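Local coordinates for protein putative thioesterase (Novosphingobium aromaticivorans, PDB 3CJY) that probably hydrolyses acyl-CoA thioesters, as expected of a double-hotdog acyl-CoA thioesterase, and binds a calcium ion, at residues V124-T135 with I149-P157; G218-I226 with G236-S244. All blocks are in the same frame, centred on the assembly; numbering follows the deposited sequence.

Interaction 1. Residues V124-T135 with I149-P157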
ATOM      1  N   VAL A 124     -23.796  -7.621  -0.012  1.00 18.65           N
ATOM      2  CA  VAL A 124     -24.125  -7.762   1.416  1.00 17.49           C
ATOM      3  C   VAL A 124     -25.495  -7.129   1.700  1.00 16.43           C
ATOM      4  O   VAL A 124     -25.949  -6.303   0.941  1.00 16.25           O
ATOM      5  CB  VAL A 124     -23.048  -7.115   2.305  1.00 18.19           C
ATOM      6  CG1 VAL A 124     -21.656  -7.664   1.993  1.00 18.81           C
ATOM      7  CG2 VAL A 124     -23.021  -5.594   2.166  1.00 18.03           C
ATOM      8  N   PRO A 125     -26.161  -7.496   2.805  1.00 15.73           N
ATOM      9  CA  PRO A 125     -27.406  -6.825   3.148  1.00 15.48           C
ATOM     10  C   PRO A 125     -27.161  -5.374   3.470  1.00 15.28           C
ATOM     11  O   PRO A 125     -26.076  -5.026   3.857  1.00 14.51           O
ATOM     12  CB  PRO A 125     -27.893  -7.565   4.429  1.00 16.55           C
ATOM     13  CG  PRO A 125     -27.018  -8.786   4.547  1.00 16.23           C
ATOM     14  CD  PRO A 125     -25.709  -8.417   3.854  1.00 17.52           C
ATOM     15  N   GLN A 126     -28.163  -4.543   3.266  1.00 14.58           N
ATOM     16  CA  GLN A 126     -28.094  -3.125   3.658  1.00 14.85           C
ATOM     17  C   GLN A 126     -27.946  -2.989   5.186  1.00 13.74           C
ATOM     18  O   GLN A 126     -28.262  -3.922   5.918  1.00 14.90           O
ATOM     19  CB  GLN A 126     -29.304  -2.367   3.113  1.00 14.63           C
ATOM     20  CG  GLN A 126     -29.191  -2.137   1.603  1.00 17.43           C
ATOM     21  CD  GLN A 126     -28.276  -0.967   1.273  1.00 16.22           C
ATOM     22  OE1 GLN A 126     -28.653   0.188   1.523  1.00 18.35           O
ATOM     23  NE2 GLN A 126     -27.058  -1.246   0.743  1.00 18.71           N
ATOM     24  N   PRO A 127     -27.489  -1.831   5.668  1.00 13.92           N
ATOM     25  CA  PRO A 127     -27.201  -1.679   7.091  1.00 13.58           C
ATOM     26  C   PRO A 127     -28.317  -2.038   8.040  1.00 13.90           C
ATOM     27  O   PRO A 127     -28.060  -2.680   9.074  1.00 13.69           O
ATOM     28  CB  PRO A 127     -26.844  -0.212   7.219  1.00 14.02           C
ATOM     29  CG  PRO A 127     -26.266   0.141   5.892  1.00 15.78           C
ATOM     30  CD  PRO A 127     -26.992  -0.671   4.892  1.00 13.41           C
ATOM     31  N   ASP A 128     -29.546  -1.659   7.703  1.00 14.33           N
ATOM     32  CA  ASP A 128     -30.659  -1.892   8.621  1.00 15.84           C
ATOM     33  C   ASP A 128     -31.080  -3.356   8.632  1.00 15.62           C
ATOM     34  O   ASP A 128     -31.925  -3.774   9.428  1.00 13.71           O
ATOM     35  CB  ASP A 128     -31.824  -0.942   8.337  1.00 17.49           C
ATOM     36  CG  ASP A 128     -31.513   0.528   8.764  1.00 22.01           C
ATOM     37  OD1 ASP A 128     -30.580   0.804   9.584  1.00 20.18           O
ATOM     38  OD2 ASP A 128     -32.257   1.417   8.281  1.00 26.83           O
ATOM     39  N   ASN A 129     -30.448  -4.149   7.796  1.00 14.70           N
ATOM     40  CA  ASN A 129     -30.708  -5.583   7.729  1.00 16.99           C
ATOM     41  C   ASN A 129     -29.529  -6.384   8.325  1.00 15.96           C
ATOM     42  O   ASN A 129     -29.421  -7.592   8.185  1.00 16.71           O
ATOM     43  CB  ASN A 129     -31.009  -5.987   6.314  1.00 17.32           C
ATOM     44  CG  ASN A 129     -32.322  -5.380   5.807  1.00 24.09           C
ATOM     45  OD1 ASN A 129     -33.324  -5.324   6.543  1.00 28.68           O
ATOM     46  ND2 ASN A 129     -32.311  -4.894   4.556  1.00 29.15           N
ATOM     47  N   CYS A 130     -28.658  -5.677   9.010  1.00 15.53           N
ATOM     48  CA  CYS A 130     -27.448  -6.268   9.627  1.00 14.57           C
ATOM     49  C   CYS A 130     -27.448  -6.047  11.131  1.00 14.69           C
ATOM     50  O   CYS A 130     -27.768  -4.961  11.590  1.00 13.73           O
ATOM     51  CB  CYS A 130     -26.182  -5.654   9.037  1.00 14.68           C
ATOM     52  SG  CYS A 130     -25.937  -6.017   7.303  1.00 14.77           S
ATOM     53  N   PRO A 131     -27.067  -7.086  11.910  1.00 15.10           N
ATOM     54  CA  PRO A 131     -27.024  -6.954  13.338  1.00 15.12           C
ATOM     55  C   PRO A 131     -25.808  -6.224  13.862  1.00 16.36           C
ATOM     56  O   PRO A 131     -24.779  -6.159  13.175  1.00 15.67           O
ATOM     57  CB  PRO A 131     -26.959  -8.414  13.794  1.00 15.25           C
ATOM     58  CG  PRO A 131     -26.108  -9.044  12.757  1.00 15.64           C
ATOM     59  CD  PRO A 131     -26.545  -8.387  11.476  1.00 15.53           C
ATOM     60  N   PRO A 132     -25.922  -5.629  15.051  1.00 16.36           N
ATOM     61  CA  PRO A 132     -24.755  -5.038  15.665  1.00 17.53           C
ATOM     62  C   PRO A 132     -23.640  -6.052  15.892  1.00 17.72           C
ATOM     63  O   PRO A 132     -23.858  -7.245  16.152  1.00 17.30           O
ATOM     64  CB  PRO A 132     -25.265  -4.568  17.042  1.00 17.65           C
ATOM     65  CG  PRO A 132     -26.726  -4.497  16.892  1.00 19.50           C
ATOM     66  CD  PRO A 132     -27.091  -5.589  15.950  1.00 17.90           C
ATOM     67  N   CYS A 133     -22.434  -5.532  15.813  1.00 17.66           N
ATOM     68  CA  CYS A 133     -21.263  -6.317  16.090  1.00 19.24           C
ATOM     69  C   CYS A 133     -21.085  -6.318  17.601  1.00 20.39           C
ATOM     70  O   CYS A 133     -20.923  -5.260  18.194  1.00 20.48           O
ATOM     71  CB  CYS A 133     -20.056  -5.680  15.418  1.00 18.94           C
ATOM     72  SG  CYS A 133     -18.564  -6.498  15.978  1.00 23.67           S
ATOM     73  N   THR A 134     -21.179  -7.498  18.211  1.00 20.59           N
ATOM     74  CA  THR A 134     -21.074  -7.628  19.685  1.00 21.72           C
ATOM     75  C   THR A 134     -19.728  -8.244  20.106  1.00 22.32           C
ATOM     76  O   THR A 134     -19.493  -8.528  21.285  1.00 24.16           O
ATOM     77  CB  THR A 134     -22.247  -8.443  20.221  1.00 20.73           C
ATOM     78  OG1 THR A 134     -22.276  -9.720  19.583  1.00 21.34           O
ATOM     79  CG2 THR A 134     -23.584  -7.712  19.916  1.00 21.91           C
ATOM     80  N   THR A 135     -18.834  -8.378  19.142  1.00 22.56           N
ATOM     81  CA  THR A 135     -17.547  -9.035  19.353  1.00 22.34           C
ATOM     82  C   THR A 135     -16.319  -8.173  19.109  1.00 22.37           C
ATOM     83  O   THR A 135     -15.258  -8.666  18.742  1.00 22.26           O
ATOM     84  CB  THR A 135     -17.491 -10.309  18.470  1.00 22.87           C
ATOM     85  OG1 THR A 135     -17.674  -9.985  17.087  1.00 24.51           O
ATOM     86  CG2 THR A 135     -18.582 -11.279  18.846  1.00 22.72           C
ATOM     87  N   ILE A 149     -18.077   4.733  17.146  1.00 14.45           N
ATOM     88  CA  ILE A 149     -18.407   4.156  15.864  1.00 14.68           C
ATOM     89  C   ILE A 149     -19.477   3.101  16.027  1.00 14.46           C
ATOM     90  O   ILE A 149     -19.390   2.254  16.912  1.00 15.62           O
ATOM     91  CB  ILE A 149     -17.164   3.464  15.229  1.00 14.35           C
ATOM     92  CG1 ILE A 149     -15.947   4.414  15.205  1.00 14.80           C
ATOM     93  CG2 ILE A 149     -17.513   2.955  13.840  1.00 13.41           C
ATOM     94  CD1 ILE A 149     -16.180   5.723  14.414  1.00 14.40           C
ATOM     95  N   GLU A 150     -20.511   3.200  15.200  1.00 15.13           N
ATOM     96  CA  GLU A 150     -21.558   2.197  15.162  1.00 14.87           C
ATOM     97  C   GLU A 150     -21.132   1.094  14.172  1.00 15.79           C
ATOM     98  O   GLU A 150     -20.821   1.375  13.006  1.00 15.16           O
ATOM     99  CB  GLU A 150     -22.914   2.824  14.797  1.00 16.10           C
ATOM    100  CG  GLU A 150     -24.068   1.816  14.876  1.00 18.84           C
ATOM    101  CD  GLU A 150     -25.414   2.454  14.623  1.00 21.13           C
ATOM    102  OE1 GLU A 150     -25.458   3.667  14.256  1.00 22.74           O
ATOM    103  OE2 GLU A 150     -26.416   1.721  14.772  1.00 24.50           O
ATOM    104  N   VAL A 151     -21.075  -0.145  14.650  1.00 13.93           N
ATOM    105  CA  VAL A 151     -20.597  -1.272  13.833  1.00 13.30           C
ATOM    106  C   VAL A 151     -21.607  -2.371  13.695  1.00 14.23           C
ATOM    107  O   VAL A 151     -22.162  -2.851  14.690  1.00 13.05           O
ATOM    108  CB  VAL A 151     -19.281  -1.866  14.450  1.00 13.42           C
ATOM    109  CG1 VAL A 151     -18.669  -2.949  13.601  1.00 11.99           C
ATOM    110  CG2 VAL A 151     -18.226  -0.774  14.747  1.00 11.49           C
ATOM    111  N   ARG A 152     -21.868  -2.750  12.458  1.00 13.18           N
ATOM    112  CA  ARG A 152     -22.749  -3.856  12.188  1.00 13.47           C
ATOM    113  C   ARG A 152     -22.060  -4.920  11.329  1.00 13.98           C
ATOM    114  O   ARG A 152     -21.153  -4.634  10.538  1.00 13.55           O
ATOM    115  CB  ARG A 152     -23.997  -3.364  11.507  1.00 13.25           C
ATOM    116  CG  ARG A 152     -24.771  -2.395  12.401  1.00 14.61           C
ATOM    117  CD  ARG A 152     -26.043  -1.923  11.734  1.00 14.74           C
ATOM    118  NE  ARG A 152     -26.725  -0.916  12.568  1.00 14.50           N
ATOM    119  CZ  ARG A 152     -27.794  -0.253  12.169  1.00 15.33           C
ATOM    120  NH1 ARG A 152     -28.351  -0.520  11.007  1.00 16.27           N
ATOM    121  NH2 ARG A 152     -28.316   0.675  12.942  1.00 16.95           N
ATOM    122  N   GLU A 153     -22.513  -6.155  11.499  1.00 14.66           N
ATOM    123  CA  GLU A 153     -21.937  -7.298  10.754  1.00 14.71           C
ATOM    124  C   GLU A 153     -22.542  -7.388   9.364  1.00 15.24           C
ATOM    125  O   GLU A 153     -23.742  -7.622   9.235  1.00 15.01           O
ATOM    126  CB  GLU A 153     -22.242  -8.615  11.453  1.00 14.65           C
ATOM    127  CG  GLU A 153     -21.741  -8.757  12.849  1.00 16.40           C
ATOM    128  CD  GLU A 153     -20.226  -8.940  12.956  1.00 21.72           C
ATOM    129  OE1 GLU A 153     -19.577  -9.148  11.902  1.00 19.87           O
ATOM    130  OE2 GLU A 153     -19.694  -8.905  14.109  1.00 20.09           O
ATOM    131  N   ALA A 154     -21.718  -7.267   8.319  1.00 14.84           N
ATOM    132  CA  ALA A 154     -22.237  -7.318   6.951  1.00 16.74           C
ATOM    133  C   ALA A 154     -21.895  -8.623   6.224  1.00 18.35           C
ATOM    134  O   ALA A 154     -22.293  -8.810   5.081  1.00 19.10           O
ATOM    135  CB  ALA A 154     -21.687  -6.126   6.136  1.00 16.33           C
ATOM    136  N   GLY A 155     -21.173  -9.518   6.885  1.00 19.64           N
ATOM    137  CA  GLY A 155     -20.625 -10.688   6.200  1.00 22.51           C
ATOM    138  C   GLY A 155     -21.527 -11.888   5.981  1.00 24.96           C
ATOM    139  O   GLY A 155     -21.252 -12.772   5.125  1.00 25.68           O
ATOM    140  N   GLY A 156     -22.612 -11.935   6.741  1.00 27.69           N
ATOM    141  CA  GLY A 156     -23.543 -13.047   6.615  1.00 29.69           C
ATOM    142  C   GLY A 156     -22.966 -14.312   7.223  1.00 31.32           C
ATOM    143  O   GLY A 156     -21.820 -14.332   7.700  1.00 32.31           O
ATOM    144  N   PRO A 157     -23.748 -15.398   7.160  1.00 33.06           N
ATOM    145  CA  PRO A 157     -23.439 -16.675   7.780  1.00 33.62           C
ATOM    146  C   PRO A 157     -22.221 -17.358   7.169  1.00 34.06           C
ATOM    147  O   PRO A 157     -21.473 -18.035   7.875  1.00 36.10           O
ATOM    148  CB  PRO A 157     -24.718 -17.506   7.532  1.00 33.66           C
ATOM    149  CG  PRO A 157     -25.617 -16.662   6.649  1.00 33.25           C
ATOM    150  CD  PRO A 157     -24.789 -15.536   6.130  1.00 33.12           C
TER
HETATM  151  O   HOH W   1     -30.628   2.266  12.115  1.00 30.89           O
HETATM  152  O   HOH W   2     -20.510  -9.685  16.435  1.00 26.17           O
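Arg152 reaches across to the 3-10 turn at Pro127 and Asp128, and its NH1 serves both residues there. One bond, 3.0 Å from NH1 to Asp128 OD1, is a salt bridge: it lies in the guanidinium plane and takes the anti lone pair of OD1, with the two flat groups turned 40° apart. The other runs 2.9 Å from NH1 to Pro127 O and arrives above the carbonyl plane; Cys130 N bonds that oxygen from the opposite face. NH2 forms a second salt bridge, to Glu150 OE2, and water 1 joins NH2 to Asp128 OD1. Glu153 bends at its second torsion (-73°), bringing OE2 to water 2, which also binds Thr134 N and Thr135 OG1; Arg194 of helix 188-196 forms a salt bridge with OE2.

Backbone bonds flank a single bridge between Pro132 and Arg152, where the loop 124-135 meets strand 149-153, an edge strand of the C-terminal hotdog domain: Glu153 N to Pro131 O, 2.8 Å, and Cys133 N to Val151 O, 2.9 Å.

Apolar contacts are lighter. Cys133 CB rests on Val151 CG1 at 3.6 Å, and Val124 CB faces Ala154 CB at 4.2 Å.

Interaction 2. Residues G218-I226 with G236-S244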
ATOM      1  N   GLY A 218     -22.734   9.002   6.339  1.00 14.17           N
ATOM      2  CA  GLY A 218     -23.459   7.768   6.262  1.00 14.67           C
ATOM      3  C   GLY A 218     -22.647   6.532   6.544  1.00 14.15           C
ATOM      4  O   GLY A 218     -21.565   6.595   7.096  1.00 14.41           O
ATOM      5  N   TRP A 219     -23.258   5.424   6.195  1.00 13.02           N
ATOM      6  CA  TRP A 219     -22.667   4.108   6.349  1.00 13.40           C
ATOM      7  C   TRP A 219     -21.565   3.862   5.338  1.00 13.05           C
ATOM      8  O   TRP A 219     -21.632   4.294   4.186  1.00 13.80           O
ATOM      9  CB  TRP A 219     -23.710   3.019   6.176  1.00 12.84           C
ATOM     10  CG  TRP A 219     -24.697   2.958   7.277  1.00 14.76           C
ATOM     11  CD1 TRP A 219     -25.967   3.419   7.272  1.00 16.75           C
ATOM     12  CD2 TRP A 219     -24.473   2.391   8.573  1.00 14.93           C
ATOM     13  NE1 TRP A 219     -26.574   3.181   8.508  1.00 16.12           N
ATOM     14  CE2 TRP A 219     -25.662   2.556   9.317  1.00 16.35           C
ATOM     15  CE3 TRP A 219     -23.373   1.762   9.184  1.00 14.15           C
ATOM     16  CZ2 TRP A 219     -25.795   2.072  10.623  1.00 15.67           C
ATOM     17  CZ3 TRP A 219     -23.485   1.333  10.481  1.00 14.80           C
ATOM     18  CH2 TRP A 219     -24.692   1.479  11.193  1.00 16.81           C
ATOM     19  N   CYS A 220     -20.547   3.185   5.826  1.00 12.77           N
ATOM     20  CA  CYS A 220     -19.420   2.779   4.989  1.00 12.70           C
ATOM     21  C   CYS A 220     -19.276   1.251   5.091  1.00 12.30           C
ATOM     22  O   CYS A 220     -19.273   0.707   6.215  1.00 11.79           O
ATOM     23  CB  CYS A 220     -18.174   3.495   5.474  1.00 13.73           C
ATOM     24  SG  CYS A 220     -16.649   2.941   4.636  1.00 16.86           S
ATOM     25  N   LEU A 221     -19.236   0.562   3.948  1.00 11.91           N
ATOM     26  CA  LEU A 221     -18.942  -0.866   3.949  1.00 11.94           C
ATOM     27  C   LEU A 221     -17.414  -0.988   3.995  1.00 13.47           C
ATOM     28  O   LEU A 221     -16.714  -0.598   3.048  1.00 13.15           O
ATOM     29  CB  LEU A 221     -19.494  -1.565   2.721  1.00 13.07           C
ATOM     30  CG  LEU A 221     -19.249  -3.063   2.749  1.00 12.53           C
ATOM     31  CD1 LEU A 221     -19.867  -3.750   3.976  1.00 11.11           C
ATOM     32  CD2 LEU A 221     -19.750  -3.665   1.436  1.00 15.69           C
ATOM     33  N   CYS A 222     -16.952  -1.600   5.091  1.00 12.52           N
ATOM     34  CA  CYS A 222     -15.535  -1.837   5.393  1.00 13.52           C
ATOM     35  C   CYS A 222     -15.310  -3.317   5.037  1.00 13.14           C
ATOM     36  O   CYS A 222     -15.638  -4.241   5.783  1.00 14.28           O
ATOM     37  CB  CYS A 222     -15.236  -1.508   6.852  1.00 13.34           C
ATOM     38  SG  CYS A 222     -13.556  -1.909   7.341  1.00 15.71           S
ATOM     39  N   ASP A 223     -14.767  -3.502   3.841  1.00 13.60           N
ATOM     40  CA  ASP A 223     -14.655  -4.811   3.193  1.00 13.45           C
ATOM     41  C   ASP A 223     -13.206  -5.285   3.158  1.00 14.40           C
ATOM     42  O   ASP A 223     -12.439  -4.855   2.312  1.00 13.31           O
ATOM     43  CB  ASP A 223     -15.233  -4.553   1.769  1.00 13.90           C
ATOM     44  CG  ASP A 223     -15.307  -5.776   0.887  1.00 16.26           C
ATOM     45  OD1 ASP A 223     -15.159  -6.897   1.380  1.00 13.42           O
ATOM     46  OD2 ASP A 223     -15.531  -5.560  -0.334  1.00 16.86           O
HETATM   47  N   MSE A 224     -12.887  -6.187   4.084  1.00 12.85           N
HETATM   48  CA  MSE A 224     -11.538  -6.625   4.419  1.00 12.41           C
HETATM   49  C   MSE A 224     -11.203  -8.051   4.151  1.00 12.30           C
HETATM   50  O   MSE A 224     -12.045  -8.964   4.224  1.00 11.27           O
HETATM   51  CB  MSE A 224     -11.299  -6.382   5.940  1.00 11.84           C
HETATM   52  CG  MSE A 224     -11.472  -4.946   6.375  1.00 12.87           C
HETATM   53 SE   MSE A 224     -11.235  -4.521   8.208  0.75 10.64          SE
HETATM   54  CE  MSE A 224     -12.893  -5.268   8.823  1.00 14.05           C
ATOM     55  N   ILE A 225      -9.932  -8.259   3.827  1.00 12.38           N
ATOM     56  CA  ILE A 225      -9.402  -9.604   3.698  1.00 12.81           C
ATOM     57  C   ILE A 225      -8.016  -9.674   4.332  1.00 12.44           C
ATOM     58  O   ILE A 225      -7.201  -8.740   4.213  1.00 12.02           O
ATOM     59  CB  ILE A 225      -9.361 -10.092   2.184  1.00 12.74           C
ATOM     60  CG1 ILE A 225      -8.967 -11.556   2.090  1.00 14.62           C
ATOM     61  CG2 ILE A 225      -8.389  -9.201   1.385  1.00 12.01           C
ATOM     62  CD1 ILE A 225      -9.238 -12.208   0.729  1.00 14.10           C
ATOM     63  N   ILE A 226      -7.746 -10.790   4.996  1.00 11.86           N
ATOM     64  CA  ILE A 226      -6.383 -11.135   5.465  1.00 12.87           C
ATOM     65  C   ILE A 226      -6.014 -12.357   4.620  1.00 12.35           C
ATOM     66  O   ILE A 226      -6.492 -13.461   4.843  1.00 12.91           O
ATOM     67  CB  ILE A 226      -6.341 -11.550   6.972  1.00 13.83           C
ATOM     68  CG1 ILE A 226      -6.921 -10.463   7.864  1.00 14.77           C
ATOM     69  CG2 ILE A 226      -4.923 -11.853   7.338  1.00 13.14           C
ATOM     70  CD1 ILE A 226      -6.164  -9.127   7.816  1.00 13.26           C
ATOM     71  N   GLY A 236      -3.026  -7.413   5.253  1.00 13.41           N
ATOM     72  CA  GLY A 236      -4.439  -7.215   4.973  1.00 12.51           C
ATOM     73  C   GLY A 236      -4.662  -6.097   3.981  1.00 13.17           C
ATOM     74  O   GLY A 236      -3.874  -5.172   3.841  1.00 13.12           O
ATOM     75  N   GLN A 237      -5.806  -6.224   3.317  1.00 12.98           N
ATOM     76  CA  GLN A 237      -6.311  -5.259   2.368  1.00 12.55           C
ATOM     77  C   GLN A 237      -7.774  -4.965   2.686  1.00 11.28           C
ATOM     78  O   GLN A 237      -8.545  -5.840   3.140  1.00 12.45           O
ATOM     79  CB  GLN A 237      -6.207  -5.808   0.959  1.00 13.29           C
ATOM     80  CG  GLN A 237      -4.749  -5.931   0.463  1.00 13.79           C
ATOM     81  CD  GLN A 237      -4.055  -7.157   0.950  1.00 15.02           C
ATOM     82  OE1 GLN A 237      -4.635  -8.219   0.918  1.00 17.02           O
ATOM     83  NE2 GLN A 237      -2.794  -7.023   1.379  1.00 17.35           N
ATOM     84  N   VAL A 238      -8.131  -3.739   2.377  1.00 11.69           N
ATOM     85  CA  VAL A 238      -9.504  -3.208   2.635  1.00 12.88           C
ATOM     86  C   VAL A 238      -9.990  -2.309   1.513  1.00 13.26           C
ATOM     87  O   VAL A 238      -9.201  -1.582   0.891  1.00 12.85           O
ATOM     88  CB  VAL A 238      -9.587  -2.429   3.978  1.00 12.52           C
ATOM     89  CG1 VAL A 238      -8.604  -1.232   4.012  1.00 12.78           C
ATOM     90  CG2 VAL A 238     -11.003  -1.993   4.300  1.00 11.97           C
ATOM     91  N   THR A 239     -11.276  -2.445   1.209  1.00 12.48           N
ATOM     92  CA  THR A 239     -11.979  -1.549   0.283  1.00 12.18           C
ATOM     93  C   THR A 239     -13.094  -0.928   1.114  1.00 12.41           C
ATOM     94  O   THR A 239     -13.773  -1.620   1.895  1.00 12.65           O
ATOM     95  CB  THR A 239     -12.558  -2.275  -0.938  1.00 12.15           C
ATOM     96  OG1 THR A 239     -11.523  -2.939  -1.668  1.00 13.09           O
ATOM     97  CG2 THR A 239     -13.292  -1.318  -1.882  1.00 12.59           C
ATOM     98  N   LEU A 240     -13.192   0.384   0.976  1.00 12.33           N
ATOM     99  CA  LEU A 240     -14.202   1.207   1.617  1.00 11.86           C
ATOM    100  C   LEU A 240     -15.205   1.679   0.570  1.00 12.31           C
ATOM    101  O   LEU A 240     -14.867   2.395  -0.398  1.00 13.08           O
ATOM    102  CB  LEU A 240     -13.562   2.388   2.332  1.00 14.03           C
ATOM    103  CG  LEU A 240     -12.523   2.032   3.408  1.00 13.70           C
ATOM    104  CD1 LEU A 240     -11.913   3.332   3.990  1.00 14.68           C
ATOM    105  CD2 LEU A 240     -13.161   1.200   4.524  1.00 13.50           C
ATOM    106  N   TRP A 241     -16.446   1.231   0.757  1.00 11.76           N
ATOM    107  CA  TRP A 241     -17.538   1.610  -0.097  1.00 12.00           C
ATOM    108  C   TRP A 241     -18.558   2.468   0.625  1.00 12.10           C
ATOM    109  O   TRP A 241     -18.722   2.380   1.865  1.00 12.72           O
ATOM    110  CB  TRP A 241     -18.293   0.367  -0.603  1.00 12.56           C
ATOM    111  CG  TRP A 241     -17.480  -0.803  -1.029  1.00 12.75           C
ATOM    112  CD1 TRP A 241     -16.967  -1.788  -0.216  1.00 14.59           C
ATOM    113  CD2 TRP A 241     -17.176  -1.201  -2.386  1.00 12.62           C
ATOM    114  NE1 TRP A 241     -16.325  -2.732  -0.976  1.00 12.67           N
ATOM    115  CE2 TRP A 241     -16.436  -2.392  -2.308  1.00 12.74           C
ATOM    116  CE3 TRP A 241     -17.403  -0.622  -3.658  1.00 14.25           C
ATOM    117  CZ2 TRP A 241     -15.952  -3.046  -3.443  1.00 13.11           C
ATOM    118  CZ3 TRP A 241     -16.920  -1.302  -4.790  1.00 13.60           C
ATOM    119  CH2 TRP A 241     -16.189  -2.474  -4.664  1.00 13.01           C
ATOM    120  N   ASP A 242     -19.331   3.259  -0.135  1.00 13.26           N
ATOM    121  CA  ASP A 242     -20.496   3.913   0.471  1.00 13.36           C
ATOM    122  C   ASP A 242     -21.654   2.933   0.560  1.00 13.76           C
ATOM    123  O   ASP A 242     -21.504   1.737   0.289  1.00 15.53           O
ATOM    124  CB  ASP A 242     -20.913   5.231  -0.188  1.00 13.91           C
ATOM    125  CG  ASP A 242     -21.485   5.081  -1.569  1.00 15.19           C
ATOM    126  OD1 ASP A 242     -21.656   3.943  -2.045  1.00 14.10           O
ATOM    127  OD2 ASP A 242     -21.775   6.156  -2.155  1.00 15.46           O
ATOM    128  N   GLN A 243     -22.836   3.416   0.897  1.00 13.25           N
ATOM    129  CA  GLN A 243     -23.963   2.489   1.073  1.00 13.40           C
ATOM    130  C   GLN A 243     -24.604   2.038  -0.252  1.00 14.55           C
ATOM    131  O   GLN A 243     -25.405   1.115  -0.313  1.00 16.22           O
ATOM    132  CB  GLN A 243     -25.028   3.125   2.001  1.00 13.25           C
ATOM    133  CG  GLN A 243     -26.142   2.172   2.415  1.00 14.92           C
ATOM    134  CD  GLN A 243     -27.193   2.812   3.316  1.00 13.04           C
ATOM    135  OE1 GLN A 243     -26.939   3.817   3.959  1.00 18.19           O
ATOM    136  NE2 GLN A 243     -28.395   2.228   3.345  1.00 13.75           N
ATOM    137  N   SER A 244     -24.183   2.679  -1.326  1.00 14.55           N
ATOM    138  CA  SER A 244     -24.745   2.474  -2.645  1.00 14.59           C
ATOM    139  C   SER A 244     -23.848   1.795  -3.646  1.00 14.94           C
ATOM    140  O   SER A 244     -24.141   1.828  -4.839  1.00 17.91           O
ATOM    141  CB  SER A 244     -25.164   3.832  -3.229  1.00 14.74           C
ATOM    142  OG  SER A 244     -26.064   4.463  -2.344  1.00 16.38           O
TER
HETATM  143  O   HOH W   3     -22.868   6.063   2.544  1.00 14.05           O
HETATM  144  O   HOH W   4     -25.254   5.996   4.166  1.00 16.48           O
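Asp223 and Trp241 meet on one face of an antiparallel hairpin, where the indole NE1 gives a 3.0 Å hydrogen bond to Asp223 OD2. With CG anti to the backbone N (chi1 -177°), Asp223 swings its carboxylate to the indole; OD2 is met on its anti lone pair, close to the ring plane, the two planes 31° apart. OD1 forms a salt bridge with Arg165, so this buried carboxylate is held by two partners. Trp241 also lies alongside Leu221, with Trp241 CD1 3.7 Å from Leu221 CD2. Thr239 CG2 sits over one face of the ring, toward its rim. A leucine in place of Trp241 would probably leave Asp223 OD2 without its indole donor and open a gap beside Leu221.

Beneath these side chains, Leu221 with Trp241, Asp223 with Thr239 and Ile225 with Gln237 are hydrogen-bonded pairs, each with two N-H...O bonds. Between them, the non-hydrogen-bonded pairs Cys222-Leu240 and Met224-Val238 send their side chains to the other face. There Met224, a selenomethionine, lays CG against Val238 CG2 at 3.6 Å, and Cys222 SG touches the same methyl at 4.0 Å.

Direct contact between the two segments thins beyond the Leu221-Trp241 pair, though Trp219 stays buried against strand 163-170. Trp219 CD1 meets Gln243 OE1 at the ring edge, 3.5 Å away, with ring and amide planes 81° apart; Gln243 NE2 turns to Gln126 OE1. Two waters bridge the chain ends: water 3 from Trp219 O to Gln243 N, water 4 from Trp219 N to Gln243 OE1. Asp242 opens an Asx turn, its OD1 accepting from Ser244 N.

Within the hotdog sheet, strand 220-230 is flanked by strand 163-170 and strand 233-241 by strand 247-256, while Met224 and Ile226 pack on helix 188-196.

Interaction 2 is core and interaction 1 is partly buried at the sheet's margin, their centres about 12 Å apart. Both belong to the C-terminal hotdog domain, joined through strand 163-170, which pairs with 149-153 and with 220-230. The hairpin is held by regular backbone pairing, apolar side chains and a buried carboxylate; the loop contact relies on a single bridge, a surface salt-bridge network and waters. They meet directly beyond the last paired residues of the hairpin: Gln126 OE1 lies 2.7 Å from Gln243 NE2, and the Trp219 indole packs against Pro127 and Arg152. Helix 188-196 serves both, with Cys133 and Thr135 touching Arg194 and Met224 packing against Ala191.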